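Local coordinates for CrtC domain-containing protein (Fusarium vanettenii 77-13-4, PDB 7A0Q) that probably catalyses the hydration of the plant phytoalexin kievitone, as a kievitone hydratase built from two lipocalin-like domains of the CrtC family, at residues Gln51-Gly56 / Ser108-Ile113; Gly156-Gly161 / Gly177-Lys182; Ser228-Ile233 / Arg253-Glu258. All blocks are in the same frame, centred on the assembly; numbering follows the deposited sequence.

Contact 1 of 3, residues Gln51-Gly56 / Ser108-Ile113. With NAG (2-acetamido-2-deoxy-beta-D-glucopyranose), chain D.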
ATOM      1  N   GLN A  51       5.153  15.167  -3.250  1.00 14.39           N
ATOM      2  CA  GLN A  51       6.018  14.031  -3.525  1.00 14.11           C
ATOM      3  C   GLN A  51       7.493  14.173  -3.128  1.00 13.41           C
ATOM      4  O   GLN A  51       8.112  13.156  -2.804  1.00 14.68           O
ATOM      5  CB  GLN A  51       5.944  13.710  -5.021  1.00 14.41           C
ATOM      6  CG  GLN A  51       4.578  13.182  -5.478  1.00 14.99           C
ATOM      7  CD  GLN A  51       4.462  11.697  -5.237  1.00 15.20           C
ATOM      8  OE1 GLN A  51       4.413  11.255  -4.092  1.00 15.45           O
ATOM      9  NE2 GLN A  51       4.457  10.905  -6.309  1.00 17.47           N
ATOM     10  N   PRO A  52       8.106  15.363  -3.153  1.00 15.60           N
ATOM     11  CA  PRO A  52       9.566  15.430  -2.956  1.00 15.21           C
ATOM     12  C   PRO A  52      10.043  14.965  -1.585  1.00 15.10           C
ATOM     13  O   PRO A  52       9.320  14.988  -0.582  1.00 14.89           O
ATOM     14  CB  PRO A  52       9.879  16.915  -3.158  1.00 17.80           C
ATOM     15  CG  PRO A  52       8.843  17.370  -4.108  1.00 19.46           C
ATOM     16  CD  PRO A  52       7.595  16.653  -3.662  1.00 17.34           C
ATOM     17  N   ASN A  53      11.329  14.594  -1.556  1.00 14.64           N
ATOM     18  CA  ASN A  53      12.021  14.227  -0.321  1.00 16.05           C
ATOM     19  C   ASN A  53      11.758  15.219   0.801  1.00 16.29           C
ATOM     20  O   ASN A  53      11.568  14.818   1.952  1.00 16.88           O
ATOM     21  CB  ASN A  53      13.534  14.181  -0.548  1.00 15.98           C
ATOM     22  CG  ASN A  53      13.986  13.010  -1.380  1.00 18.22           C
ATOM     23  OD1 ASN A  53      13.246  12.497  -2.211  1.00 16.66           O
ATOM     24  ND2 ASN A  53      15.241  12.601  -1.185  1.00 18.30           N
ATOM     25  N   SER A  54      11.809  16.519   0.489  1.00 15.88           N
ATOM     26  CA  SER A  54      11.722  17.540   1.536  1.00 16.99           C
ATOM     27  C   SER A  54      10.444  17.415   2.347  1.00 19.53           C
ATOM     28  O   SER A  54      10.396  17.902   3.481  1.00 18.23           O
ATOM     29  CB  SER A  54      11.762  18.947   0.943  1.00 18.97           C
ATOM     30  OG  SER A  54      10.701  19.119   0.013  1.00 20.27           O
ATOM     31  N   VAL A  55       9.399  16.807   1.778  1.00 15.88           N
ATOM     32  CA  VAL A  55       8.127  16.717   2.494  1.00 15.97           C
ATOM     33  C   VAL A  55       8.207  15.675   3.601  1.00 18.13           C
ATOM     34  O   VAL A  55       7.479  15.768   4.601  1.00 17.99           O
ATOM     35  CB  VAL A  55       6.994  16.436   1.487  1.00 15.34           C
ATOM     36  CG1 VAL A  55       5.643  16.206   2.182  1.00 16.14           C
ATOM     37  CG2 VAL A  55       6.882  17.591   0.503  1.00 17.15           C
ATOM     38  N   GLY A  56       9.095  14.687   3.457  1.00 17.37           N
ATOM     39  CA  GLY A  56       9.310  13.670   4.466  1.00 14.36           C
ATOM     40  C   GLY A  56       8.274  12.564   4.382  1.00 14.41           C
ATOM     41  O   GLY A  56       7.408  12.550   3.505  1.00 16.20           O
ATOM     42  N   SER A 108      20.618   5.922   7.084  1.00 25.23           N
ATOM     43  CA  SER A 108      20.769   6.908   8.144  1.00 25.57           C
ATOM     44  C   SER A 108      19.987   8.190   7.909  1.00 27.95           C
ATOM     45  O   SER A 108      19.432   8.742   8.866  1.00 30.30           O
ATOM     46  CB  SER A 108      22.252   7.239   8.357  1.00 31.34           C
ATOM     47  OG  SER A 108      22.858   7.669   7.160  1.00 35.10           O
ATOM     48  N   SER A 109      19.888   8.677   6.670  1.00 25.41           N
ATOM     49  CA  SER A 109      19.236   9.958   6.435  1.00 23.26           C
ATOM     50  C   SER A 109      18.643  10.008   5.033  1.00 23.64           C
ATOM     51  O   SER A 109      18.959   9.193   4.163  1.00 23.05           O
ATOM     52  CB  SER A 109      20.212  11.122   6.633  1.00 29.38           C
ATOM     53  OG  SER A 109      21.224  11.090   5.646  1.00 33.00           O
ATOM     54  N   THR A 110      17.775  10.997   4.830  1.00 22.87           N
ATOM     55  CA  THR A 110      17.133  11.269   3.551  1.00 21.68           C
ATOM     56  C   THR A 110      17.584  12.634   3.058  1.00 19.05           C
ATOM     57  O   THR A 110      17.390  13.634   3.774  1.00 21.14           O
ATOM     58  CB  THR A 110      15.609  11.244   3.692  1.00 19.53           C
ATOM     59  OG1 THR A 110      15.199   9.981   4.228  1.00 21.16           O
ATOM     60  CG2 THR A 110      14.947  11.475   2.335  1.00 20.89           C
ATOM     61  N   PRO A 111      18.189  12.735   1.877  1.00 18.68           N
ATOM     62  CA  PRO A 111      18.581  14.051   1.359  1.00 17.03           C
ATOM     63  C   PRO A 111      17.387  14.994   1.285  1.00 19.92           C
ATOM     64  O   PRO A 111      16.307  14.626   0.814  1.00 18.25           O
ATOM     65  CB  PRO A 111      19.140  13.732  -0.030  1.00 20.87           C
ATOM     66  CG  PRO A 111      19.631  12.312   0.095  1.00 21.29           C
ATOM     67  CD  PRO A 111      18.655  11.633   1.016  1.00 21.56           C
ATOM     68  N   ASN A 112      17.585  16.216   1.768  1.00 18.92           N
ATOM     69  CA  ASN A 112      16.524  17.224   1.771  1.00 21.15           C
ATOM     70  C   ASN A 112      16.598  17.977   0.447  1.00 19.64           C
ATOM     71  O   ASN A 112      17.294  18.984   0.314  1.00 22.48           O
ATOM     72  CB  ASN A 112      16.653  18.153   2.975  1.00 23.04           C
ATOM     73  CG  ASN A 112      15.620  19.255   2.962  1.00 29.58           C
ATOM     74  OD1 ASN A 112      14.629  19.172   2.246  1.00 24.90           O
ATOM     75  ND2 ASN A 112      15.847  20.298   3.749  1.00 38.37           N
ATOM     76  N   ILE A 113      15.870  17.472  -0.553  1.00 17.68           N
ATOM     77  CA  ILE A 113      15.892  18.011  -1.904  1.00 17.40           C
ATOM     78  C   ILE A 113      14.459  18.216  -2.375  1.00 21.72           C
ATOM     79  O   ILE A 113      13.507  17.686  -1.795  1.00 17.94           O
ATOM     80  CB  ILE A 113      16.656  17.093  -2.882  1.00 16.30           C
ATOM     81  CG1 ILE A 113      15.998  15.710  -2.945  1.00 18.10           C
ATOM     82  CG2 ILE A 113      18.121  16.953  -2.461  1.00 19.63           C
ATOM     83  CD1 ILE A 113      16.677  14.752  -3.933  1.00 19.28           C
TER
HETATM   84  C1  NAG D 401      14.924  21.406   3.772  1.00 44.01           C
HETATM   85  C2  NAG D 401      14.292  21.605   5.165  1.00 48.11           C
HETATM   86  C3  NAG D 401      13.505  22.918   5.239  1.00 47.64           C
HETATM   87  C4  NAG D 401      14.315  24.089   4.702  1.00 46.04           C
HETATM   88  C5  NAG D 401      14.796  23.760   3.300  1.00 48.59           C
HETATM   89  C6  NAG D 401      15.606  24.865   2.663  1.00 55.64           C
HETATM   90  C7  NAG D 401      13.648  19.619   6.472  1.00 51.12           C
HETATM   91  C8  NAG D 401      12.632  18.527   6.636  1.00 56.67           C
HETATM   92  N2  NAG D 401      13.419  20.485   5.479  1.00 54.07           N
HETATM   93  O3  NAG D 401      13.152  23.166   6.595  1.00 54.51           O
HETATM   94  O4  NAG D 401      13.516  25.265   4.661  1.00 57.81           O
HETATM   95  O5  NAG D 401      15.635  22.603   3.377  1.00 48.52           O
HETATM   96  O6  NAG D 401      16.982  24.789   3.013  1.00 64.19           O
HETATM   97  O7  NAG D 401      14.630  19.712   7.202  1.00 60.04           O

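Contact 2 of 3, residues Gly156-Gly161 / Gly177-Lys182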
ATOM      1  N   GLY A 156      -7.525   7.676 -10.833  1.00 15.18           N
ATOM      2  CA  GLY A 156      -8.103   8.678  -9.940  1.00 15.06           C
ATOM      3  C   GLY A 156      -7.655   8.482  -8.493  1.00 13.25           C
ATOM      4  O   GLY A 156      -7.711   7.370  -7.954  1.00 14.15           O
ATOM      5  N   ALA A 157      -7.203   9.566  -7.858  1.00 14.44           N
ATOM      6  CA  ALA A 157      -6.630   9.455  -6.520  1.00 16.91           C
ATOM      7  C   ALA A 157      -7.683   9.107  -5.473  1.00 13.59           C
ATOM      8  O   ALA A 157      -8.851   9.506  -5.570  1.00 15.45           O
ATOM      9  CB  ALA A 157      -5.942  10.761  -6.108  1.00 15.50           C
ATOM     10  N   VAL A 158      -7.248   8.330  -4.477  1.00 13.24           N
ATOM     11  CA  VAL A 158      -7.989   8.100  -3.236  1.00 13.06           C
ATOM     12  C   VAL A 158      -7.471   9.130  -2.244  1.00 13.65           C
ATOM     13  O   VAL A 158      -6.317   9.058  -1.816  1.00 15.91           O
ATOM     14  CB  VAL A 158      -7.764   6.678  -2.699  1.00 13.50           C
ATOM     15  CG1 VAL A 158      -8.482   6.471  -1.359  1.00 16.69           C
ATOM     16  CG2 VAL A 158      -8.181   5.623  -3.733  1.00 16.51           C
ATOM     17  N   ALA A 159      -8.315  10.099  -1.892  1.00 13.09           N
ATOM     18  CA  ALA A 159      -7.951  11.166  -0.961  1.00 12.94           C
ATOM     19  C   ALA A 159      -8.453  10.745   0.419  1.00 12.30           C
ATOM     20  O   ALA A 159      -9.620  10.965   0.764  1.00 15.29           O
ATOM     21  CB  ALA A 159      -8.549  12.501  -1.404  1.00 14.95           C
ATOM     22  N   ASN A 160      -7.566  10.122   1.200  1.00 13.87           N
ATOM     23  CA  ASN A 160      -7.983   9.522   2.466  1.00 13.38           C
ATOM     24  C   ASN A 160      -8.653  10.555   3.354  1.00 14.70           C
ATOM     25  O   ASN A 160      -8.199  11.697   3.456  1.00 13.51           O
ATOM     26  CB  ASN A 160      -6.774   8.905   3.157  1.00 12.31           C
ATOM     27  CG  ASN A 160      -6.369   7.604   2.502  1.00 14.61           C
ATOM     28  OD1 ASN A 160      -6.888   6.537   2.837  1.00 15.65           O
ATOM     29  ND2 ASN A 160      -5.467   7.686   1.534  1.00 13.15           N
ATOM     30  N   GLY A 161      -9.743  10.140   4.003  1.00 13.69           N
ATOM     31  CA  GLY A 161     -10.498  11.048   4.844  1.00 15.72           C
ATOM     32  C   GLY A 161     -11.448  11.945   4.094  1.00 15.30           C
ATOM     33  O   GLY A 161     -12.178  12.718   4.734  1.00 18.10           O
ATOM     34  N   GLY A 177      -3.710   7.707  -2.267  1.00 13.53           N
ATOM     35  CA  GLY A 177      -3.404   6.493  -3.008  1.00 14.16           C
ATOM     36  C   GLY A 177      -3.698   6.711  -4.479  1.00 17.52           C
ATOM     37  O   GLY A 177      -4.683   7.363  -4.832  1.00 15.85           O
ATOM     38  N   LEU A 178      -2.833   6.170  -5.333  1.00 14.96           N
ATOM     39  CA  LEU A 178      -3.068   6.147  -6.773  1.00 13.98           C
ATOM     40  C   LEU A 178      -3.277   4.682  -7.125  1.00 13.83           C
ATOM     41  O   LEU A 178      -2.299   3.927  -7.220  1.00 14.66           O
ATOM     42  CB  LEU A 178      -1.870   6.731  -7.531  1.00 14.65           C
ATOM     43  CG  LEU A 178      -1.454   8.123  -7.049  1.00 17.30           C
ATOM     44  CD1 LEU A 178      -0.195   8.641  -7.748  1.00 18.29           C
ATOM     45  CD2 LEU A 178      -2.609   9.111  -7.178  1.00 19.97           C
ATOM     46  N   PRO A 179      -4.528   4.216  -7.287  1.00 13.74           N
ATOM     47  CA  PRO A 179      -4.802   2.771  -7.134  1.00 13.62           C
ATOM     48  C   PRO A 179      -4.418   1.859  -8.291  1.00 15.39           C
ATOM     49  O   PRO A 179      -4.030   0.709  -8.053  1.00 15.79           O
ATOM     50  CB  PRO A 179      -6.323   2.718  -6.922  1.00 17.09           C
ATOM     51  CG  PRO A 179      -6.738   4.101  -6.656  1.00 22.56           C
ATOM     52  CD  PRO A 179      -5.765   5.012  -7.315  1.00 16.73           C
ATOM     53  N   SER A 180      -4.503   2.346  -9.526  0.76 16.08           N
ATOM     54  CA  SER A 180      -4.407   1.479 -10.699  0.76 15.52           C
ATOM     55  C   SER A 180      -3.522   2.106 -11.767  0.76 17.71           C
ATOM     56  O   SER A 180      -3.903   2.229 -12.935  0.76 17.86           O
ATOM     57  CB  SER A 180      -5.801   1.187 -11.251  0.76 16.68           C
ATOM     58  OG  SER A 180      -6.540   0.415 -10.328  0.76 20.59           O
ATOM     59  N   ALA A 181      -2.311   2.492 -11.369  1.00 15.72           N
ATOM     60  CA  ALA A 181      -1.385   3.150 -12.282  1.00 14.77           C
ATOM     61  C   ALA A 181      -0.859   2.181 -13.335  1.00 17.29           C
ATOM     62  O   ALA A 181      -0.529   1.032 -13.034  1.00 15.65           O
ATOM     63  CB  ALA A 181      -0.200   3.734 -11.500  1.00 17.04           C
ATOM     64  N   LYS A 182      -0.780   2.660 -14.576  1.00 15.86           N
ATOM     65  CA  LYS A 182      -0.135   1.892 -15.639  1.00 16.66           C
ATOM     66  C   LYS A 182       1.302   1.567 -15.252  1.00 16.88           C
ATOM     67  O   LYS A 182       2.046   2.439 -14.803  1.00 16.88           O
ATOM     68  CB  LYS A 182      -0.177   2.685 -16.949  1.00 16.63           C
ATOM     69  CG  LYS A 182       0.398   1.944 -18.146  1.00 20.10           C
ATOM     70  CD  LYS A 182       0.296   2.794 -19.409  1.00 24.04           C
ATOM     71  CE  LYS A 182       1.022   2.100 -20.565  1.00 34.30           C
ATOM     72  NZ  LYS A 182       1.024   2.914 -21.813  1.00 31.13           N
TER

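Contact 3 of 3, residues Ser228-Ile233 / Arg253-Glu258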
ATOM      1  N   SER A 228     -15.054  -5.787 -10.886  1.00 23.93           N
ATOM      2  CA  SER A 228     -16.221  -5.435 -11.696  1.00 38.39           C
ATOM      3  C   SER A 228     -16.606  -3.954 -11.605  1.00 37.86           C
ATOM      4  O   SER A 228     -17.567  -3.541 -12.266  1.00 34.52           O
ATOM      5  CB  SER A 228     -17.410  -6.305 -11.295  1.00 32.27           C
ATOM      6  OG  SER A 228     -17.725  -6.142  -9.919  1.00 40.19           O
ATOM      7  N   THR A 229     -15.891  -3.147 -10.821  1.00 26.85           N
ATOM      8  CA  THR A 229     -16.344  -1.811 -10.455  1.00 25.18           C
ATOM      9  C   THR A 229     -15.173  -0.843 -10.460  1.00 20.30           C
ATOM     10  O   THR A 229     -14.015  -1.233 -10.602  1.00 22.48           O
ATOM     11  CB  THR A 229     -16.974  -1.777  -9.057  1.00 24.09           C
ATOM     12  OG1 THR A 229     -15.934  -1.926  -8.076  1.00 19.01           O
ATOM     13  CG2 THR A 229     -18.019  -2.892  -8.874  1.00 24.56           C
ATOM     14  N   GLU A 230     -15.494   0.433 -10.244  1.00 20.42           N
ATOM     15  CA  GLU A 230     -14.490   1.472 -10.058  1.00 17.48           C
ATOM     16  C   GLU A 230     -14.174   1.730  -8.586  1.00 15.59           C
ATOM     17  O   GLU A 230     -13.469   2.695  -8.280  1.00 17.94           O
ATOM     18  CB  GLU A 230     -14.948   2.769 -10.714  1.00 19.44           C
ATOM     19  CG  GLU A 230     -15.025   2.674 -12.224  1.00 23.04           C
ATOM     20  CD  GLU A 230     -15.240   4.018 -12.873  1.00 26.64           C
ATOM     21  OE1 GLU A 230     -16.056   4.097 -13.817  1.00 28.51           O
ATOM     22  OE2 GLU A 230     -14.592   4.997 -12.438  1.00 27.49           O
ATOM     23  N   TYR A 231     -14.664   0.891  -7.675  1.00 16.15           N
ATOM     24  CA  TYR A 231     -14.437   1.113  -6.252  1.00 16.39           C
ATOM     25  C   TYR A 231     -13.001   0.788  -5.855  1.00 17.88           C
ATOM     26  O   TYR A 231     -12.501  -0.311  -6.114  1.00 18.42           O
ATOM     27  CB  TYR A 231     -15.395   0.245  -5.433  1.00 16.89           C
ATOM     28  CG  TYR A 231     -16.841   0.675  -5.488  1.00 19.03           C
ATOM     29  CD1 TYR A 231     -17.217   1.974  -5.158  1.00 18.42           C
ATOM     30  CD2 TYR A 231     -17.837  -0.222  -5.867  1.00 19.60           C
ATOM     31  CE1 TYR A 231     -18.548   2.373  -5.197  1.00 18.89           C
ATOM     32  CE2 TYR A 231     -19.172   0.173  -5.912  1.00 19.92           C
ATOM     33  CZ  TYR A 231     -19.517   1.466  -5.570  1.00 24.45           C
ATOM     34  OH  TYR A 231     -20.846   1.862  -5.608  1.00 27.02           O
ATOM     35  N   LYS A 232     -12.346   1.736  -5.189  1.00 14.75           N
ATOM     36  CA  LYS A 232     -11.026   1.519  -4.610  1.00 18.10           C
ATOM     37  C   LYS A 232     -11.117   1.889  -3.141  1.00 14.38           C
ATOM     38  O   LYS A 232     -11.556   2.994  -2.804  1.00 16.86           O
ATOM     39  CB  LYS A 232      -9.951   2.357  -5.320  1.00 17.79           C
ATOM     40  CG  LYS A 232      -9.875   2.148  -6.838  1.00 15.94           C
ATOM     41  CD  LYS A 232      -9.537   0.688  -7.170  1.00 18.84           C
ATOM     42  CE  LYS A 232      -9.473   0.457  -8.667  1.00 22.72           C
ATOM     43  NZ  LYS A 232      -9.300  -1.000  -9.000  1.00 21.73           N
ATOM     44  N   ILE A 233     -10.723   0.968  -2.269  1.00 14.85           N
ATOM     45  CA  ILE A 233     -10.969   1.101  -0.838  1.00 13.61           C
ATOM     46  C   ILE A 233      -9.641   1.188  -0.099  1.00 15.27           C
ATOM     47  O   ILE A 233      -8.770   0.330  -0.271  1.00 14.58           O
ATOM     48  CB  ILE A 233     -11.791  -0.076  -0.297  1.00 16.51           C
ATOM     49  CG1 ILE A 233     -13.089  -0.195  -1.088  1.00 19.51           C
ATOM     50  CG2 ILE A 233     -12.050   0.106   1.209  1.00 18.28           C
ATOM     51  CD1 ILE A 233     -13.907  -1.399  -0.708  1.00 20.06           C
ATOM     52  N   ARG A 253     -12.998   5.443  -3.039  1.00 13.59           N
ATOM     53  CA  ARG A 253     -13.112   6.220  -4.259  1.00 14.73           C
ATOM     54  C   ARG A 253     -13.947   5.420  -5.244  1.00 16.69           C
ATOM     55  O   ARG A 253     -13.641   4.257  -5.512  1.00 17.85           O
ATOM     56  CB  ARG A 253     -11.733   6.522  -4.847  1.00 15.81           C
ATOM     57  CG  ARG A 253     -11.780   7.441  -6.062  1.00 15.63           C
ATOM     58  CD  ARG A 253     -10.820   6.937  -7.155  1.00 17.22           C
ATOM     59  NE  ARG A 253     -11.361   5.781  -7.871  1.00 16.85           N
ATOM     60  CZ  ARG A 253     -10.704   5.108  -8.819  1.00 16.30           C
ATOM     61  NH1 ARG A 253      -9.463   5.450  -9.169  1.00 16.05           N
ATOM     62  NH2 ARG A 253     -11.287   4.080  -9.423  1.00 16.38           N
ATOM     63  N   GLY A 254     -15.009   6.029  -5.747  1.00 16.09           N
ATOM     64  CA  GLY A 254     -15.832   5.419  -6.767  1.00 18.49           C
ATOM     65  C   GLY A 254     -15.560   6.003  -8.139  1.00 16.87           C
ATOM     66  O   GLY A 254     -14.428   6.377  -8.473  1.00 18.79           O
ATOM     67  N   ALA A 255     -16.612   6.061  -8.949  1.00 17.25           N
ATOM     68  CA  ALA A 255     -16.551   6.703 -10.249  1.00 18.84           C
ATOM     69  C   ALA A 255     -16.690   8.214 -10.104  1.00 20.17           C
ATOM     70  O   ALA A 255     -17.234   8.720  -9.121  1.00 19.68           O
ATOM     71  CB  ALA A 255     -17.655   6.160 -11.162  1.00 21.61           C
ATOM     72  N   ASN A 256     -16.188   8.940 -11.107  1.00 20.46           N
ATOM     73  CA  ASN A 256     -16.432  10.378 -11.231  1.00 21.37           C
ATOM     74  C   ASN A 256     -15.964  11.155  -9.997  1.00 20.47           C
ATOM     75  O   ASN A 256     -16.576  12.155  -9.614  1.00 22.05           O
ATOM     76  CB  ASN A 256     -17.914  10.645 -11.521  1.00 26.09           C
ATOM     77  CG  ASN A 256     -18.402   9.909 -12.767  1.00 29.82           C
ATOM     78  OD1 ASN A 256     -17.940  10.178 -13.875  1.00 32.84           O
ATOM     79  ND2 ASN A 256     -19.331   8.975 -12.587  1.00 30.61           N
ATOM     80  N   ASP A 257     -14.861  10.705  -9.388  1.00 19.83           N
ATOM     81  CA  ASP A 257     -14.231  11.280  -8.192  1.00 16.94           C
ATOM     82  C   ASP A 257     -15.051  11.074  -6.912  1.00 18.82           C
ATOM     83  O   ASP A 257     -14.644  11.575  -5.849  1.00 19.71           O
ATOM     84  CB  ASP A 257     -13.962  12.793  -8.298  1.00 19.06           C
ATOM     85  CG  ASP A 257     -13.279  13.205  -9.590  1.00 21.89           C
ATOM     86  OD1 ASP A 257     -12.909  12.339 -10.411  1.00 21.22           O
ATOM     87  OD2 ASP A 257     -13.117  14.430  -9.775  1.00 23.73           O
ATOM     88  N   GLU A 258     -16.200  10.404  -6.973  1.00 17.06           N
ATOM     89  CA  GLU A 258     -17.045  10.296  -5.780  1.00 14.83           C
ATOM     90  C   GLU A 258     -16.292   9.585  -4.654  1.00 16.00           C
ATOM     91  O   GLU A 258     -15.647   8.558  -4.875  1.00 16.54           O
ATOM     92  CB  GLU A 258     -18.335   9.547  -6.124  1.00 17.89           C
ATOM     93  CG  GLU A 258     -19.200  10.268  -7.166  1.00 17.09           C
ATOM     94  CD  GLU A 258     -20.156   9.337  -7.896  1.00 22.61           C
ATOM     95  OE1 GLU A 258     -20.412   8.214  -7.400  1.00 24.53           O
ATOM     96  OE2 GLU A 258     -20.647   9.732  -8.973  1.00 20.62           O
TER

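Contact 1 of 3, residues Gln51-Gly56 / Ser108-Ile113
Asn53 and Ile113 lie side by side, their side chains pointing the same way. The CB of Asn53 points at the loop 108-113. Its CG stands beside the backbone N, anti to the carbonyl carbon (chi1 -72°). ND2 donates to Pro111 O over 3.0 Å, with an angle of 154° at the hydrogen. The acceptor sits almost in the plane of the amide. Ile113 CG1 runs beside the amide, 3.7 Å from both Asn53 CG and Asn53 ND2, with CD1 next to it. Thr110 CG2 also lies 3.7 Å from Asn53 ND2. Ser54 follows in the short 3-10 segment 53-55. Its backbone N donates to Ile113 O at 3.1 Å. Asn112, the centre of an inverse gamma turn, thus lies between two carbonyls that both accept bonds from the other loop. Its CB points away, but OD1 comes back to within 3.2 Å of Ser54 CB. ND2 of Asn112 carries the N-linked NAG, whose C8 methyl is 3.9 Å from Ser54 O. Thr110 OG1 is hydrogen-bonded to Tyr79 OH and Asp81 OD1. Ser109 belongs to a magnesium site completed by Thr86 and Ser119. The OD1 of Asn53 accepts from the backbone N of Asp117. The buried amide is therefore satisfied at both ends, which fixes its rotation, and the sugar is anchored on a turn tied to a second loop.

Contact 2 of 3, residues Gly156-Gly161 / Gly177-Lys182
Val158 and Gly177 form an antiparallel hydrogen-bonded pair, with their CA atoms 4.9 Å apart. The pair belongs to the beta hairpin of strands 158-168 and 171-189, in the CrtC N-terminal lipocalin domain. Both backbone bonds are close to straight: Val158 N donates to Gly177 O at 2.8 Å, and Gly177 N donates back to Val158 O at 3.0 Å. Gly177 O also receives a CA-H...O contact from Ala157 CA at 3.3 Å. Gly177 brings no side chain, and the apolar contacts come from Val158 itself with Pro179 and from Ala157 with Leu178. Val158 and Pro179 cross obliquely. The CG2 branch of Val158 stands beside the backbone N, anti to the carbonyl carbon, and it meets the ring at Pro179 CG over 3.6 Å. In the other apolar pair, the CB of Leu178 points away from the segment 156-161, yet the CD2 branch reaches back to Ala157 CB at 3.9 Å. Asn160 is held by partners beyond the pair, with OD1 hydrogen-bonded to Ser234 OG and ND2 to Glu175 O. Trp204, together with Lys232 and Arg253 of the second domain, packs on both Val158 and Pro179, so this end of the hairpin lies at the junction of the two lipocalin-like domains. The chain then turns a corner at Ser180, and its course to Lys182 leads away from the partner strand. At the start of the other segment, Gly156 O accepts a hydrogen bond from Arg253 NH1 and also rests 3.1 Å from the ring carbon CD of Pro179.

Contact 3 of 3, residues Ser228-Ile233 / Arg253-Glu258
Lys232 and Arg253 pair as antiparallel hydrogen-bonded residues, and their side chains run side by side in the same direction. Lys232 N donates to Arg253 O, and Arg253 N to Lys232 O, each over 2.9 Å. This is the tight part. Arg253 is bent at chi2 (-137°) and chi3 (76°). Its guanidinium has Lys232 CG over one face, toward the rim and 3.5 Å from NH2. At the edge, NH2 donates to Glu230 O at 2.8 Å, and the same nitrogen forms a salt bridge with Glu31. Lys232 NZ is hydrogen-bonded to His225 ND1. Beyond Gly254 the contact loosens. Exposed Glu230 lies against Ala255, with Glu230 OE2 3.5 Å from Ala255 CB. The carboxylate is near the charge of Arg253, but Glu230 OE2 stays 4.6 Å from Arg253 NH2 and well out of the guanidinium plane. The type I' turn from Ala255 to Glu258 then carries the chain back. Tyr231 CB points away, and its ring packs edge-to-face with Phe294. The contact joins the start of strand 232-240 to the finish of strand 245-253, neighbours in the barrel, while Lys232 and Arg253 face strands 158-168 and 171-189 of the N-terminal domain.

In the fold
Along the chain the contacts come in numerical order. Contact 1 joins two loops, before strand 58-66 and after strand 100-107, its centre about 20 Å from the centre of the chain. Contact 2 lies deeper, about 10 Å from that centre, on a hairpin of the N-terminal domain. Contact 3 belongs to the closed eight-stranded barrel of the C-terminal lipocalin-like domain. The centres of contacts 2 and 3 are about 10 Å apart, and they touch. They lie where a hairpin of one domain packs on barrel strands of the other. Contact 1 touches neither; its centre is about 22 Å from that of contact 2, nearest atoms about 5 Å apart, and 32 Å from that of contact 3.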